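Local coordinates for high potential iron-sulfur protein (Rhodothermus marinus, PDB 3H31), which probably carries electrons in the aerobic respiratory chain, using a single bound [4Fe-4S] cluster, at residues M18-L22 against L55-I60. Residue numbers count along the deposited sequence, not the author numbering.
Sequences MRESL and LIKGPI
A buried arginine can tie down an irregular loop through its carbonyl oxygens, as Arg19 does here. Residues 18-21 end helix 13-21, with Leu22 N hydrogen-bonded to Met18 O (3.1 Å); 55-60 is irregular, largely extended from Ile56 on, with Gly58 at positive phi, and the CA atoms of Arg19 and Ile56 lie nearest, 5.9 Å apart. Arg19 (m, t, p) supplies the polar contacts: Arg19 NH1 donates to Lys57 O (2.9 Å) and Pro59 O (2.8 Å), and Arg19 NH2 adds a weak bond to Pro59 O (3.3 Å). Between these acceptors Gly58 has phi/psi of 93/-175°; a CB there would jam against Lys57 O and clash with Arg19 NH1. Arg19 NH2 also hydrogen-bonds Cys5 O, and Tyr24 gives a cation-pi contact. In this small, loop-rich HiPIP fold, Ile56 lies against the [4Fe-4S] cluster, so the helix's C-terminal end packs against a pocket-lining residue. Among apolar contacts, Ile56 (chi1 p) CG2 meets Leu22 CD1 (3.7 Å) and Met18 SD (3.9 Å), while Ile56 CD1 touches Arg19 CG (4.0 Å). Leu22 CD1 also reaches Leu55 CD2 (3.9 Å).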
# COMPACT_ATOMS: atom_id res chain seq x y z
N MET A 18 10.12 1.15 -7.50
CA MET A 18 10.22 1.17 -6.03
C MET A 18 9.17 0.32 -5.41
O MET A 18 9.50 -0.46 -4.49
CB MET A 18 10.14 2.59 -5.45
CG MET A 18 10.41 2.58 -3.92
SD MET A 18 10.35 4.05 -3.00
CE MET A 18 11.83 4.82 -3.55
N ARG A 19 7.94 0.43 -5.88
CA ARG A 19 6.85 -0.37 -5.36
C ARG A 19 7.19 -1.86 -5.49
O ARG A 19 7.00 -2.63 -4.54
CB ARG A 19 5.43 -0.27 -6.03
CG ARG A 19 4.76 1.06 -5.89
CD ARG A 19 3.55 1.22 -6.76
NE ARG A 19 2.45 0.26 -6.58
CZ ARG A 19 1.22 0.53 -6.07
NH1 ARG A 19 0.89 1.72 -5.59
NH2 ARG A 19 0.32 -0.43 -6.05
N GLU A 20 7.71 -2.25 -6.65
CA GLU A 20 8.08 -3.67 -6.87
C GLU A 20 9.24 -4.08 -5.99
O GLU A 20 9.28 -5.21 -5.48
CB GLU A 20 8.44 -3.86 -8.33
CG GLU A 20 7.23 -3.69 -9.22
CD GLU A 20 7.61 -3.99 -10.64
OE1 GLU A 20 8.78 -4.11 -11.06
OE2 GLU A 20 6.63 -4.05 -11.43
N SER A 21 10.23 -3.22 -5.83
CA SER A 21 11.40 -3.46 -5.00
C SER A 21 10.99 -3.90 -3.61
O SER A 21 11.58 -4.80 -2.99
CB SER A 21 12.27 -2.21 -4.97
OG SER A 21 13.27 -2.26 -3.98
N LEU A 22 10.02 -3.18 -3.06
CA LEU A 22 9.49 -3.41 -1.73
C LEU A 22 8.40 -4.46 -1.68
O LEU A 22 7.79 -4.71 -0.63
CB LEU A 22 9.05 -2.08 -1.12
CG LEU A 22 10.18 -1.05 -0.98
CD1 LEU A 22 9.63 0.26 -0.41
CD2 LEU A 22 11.34 -1.58 -0.11
N LEU A 55 5.72 6.47 1.62
CA LEU A 55 6.93 5.88 1.08
C LEU A 55 6.80 5.50 -0.38
O LEU A 55 7.63 5.84 -1.21
CB LEU A 55 7.32 4.65 1.92
CG LEU A 55 8.78 4.25 1.81
CD1 LEU A 55 9.69 5.25 2.53
CD2 LEU A 55 8.98 2.87 2.40
N ILE A 56 5.77 4.77 -0.74
CA ILE A 56 5.67 4.46 -2.17
C ILE A 56 4.38 5.06 -2.70
O ILE A 56 3.40 5.36 -2.01
CB ILE A 56 5.68 2.95 -2.38
CG1 ILE A 56 4.50 2.29 -1.72
CG2 ILE A 56 6.98 2.37 -1.86
CD1 ILE A 56 4.40 0.79 -1.96
N LYS A 57 4.48 5.39 -3.97
CA LYS A 57 3.49 6.16 -4.67
C LYS A 57 2.41 5.23 -5.21
O LYS A 57 2.56 4.03 -5.29
CB LYS A 57 4.14 6.91 -5.84
CG LYS A 57 5.12 7.94 -5.39
CD LYS A 57 4.40 9.15 -4.92
CE LYS A 57 5.32 10.25 -4.40
NZ LYS A 57 4.53 11.52 -4.27
N GLY A 58 1.28 5.87 -5.57
CA GLY A 58 0.16 5.17 -6.19
C GLY A 58 -0.85 4.71 -5.16
O GLY A 58 -0.78 5.01 -3.95
N PRO A 59 -1.86 3.98 -5.60
CA PRO A 59 -2.92 3.49 -4.73
C PRO A 59 -2.40 2.41 -3.83
O PRO A 59 -1.57 1.57 -4.23
CB PRO A 59 -3.98 2.97 -5.72
CG PRO A 59 -3.20 2.56 -6.90
CD PRO A 59 -2.11 3.55 -7.02
N ILE A 60 -2.90 2.36 -2.62
CA ILE A 60 -2.43 1.46 -1.59
C ILE A 60 -3.62 0.88 -0.86
O ILE A 60 -4.51 1.62 -0.38
CB ILE A 60 -1.50 2.14 -0.57
CG1 ILE A 60 -0.31 2.83 -1.26
CG2 ILE A 60 -1.04 1.20 0.54
CD1 ILE A 60 0.76 1.88 -1.77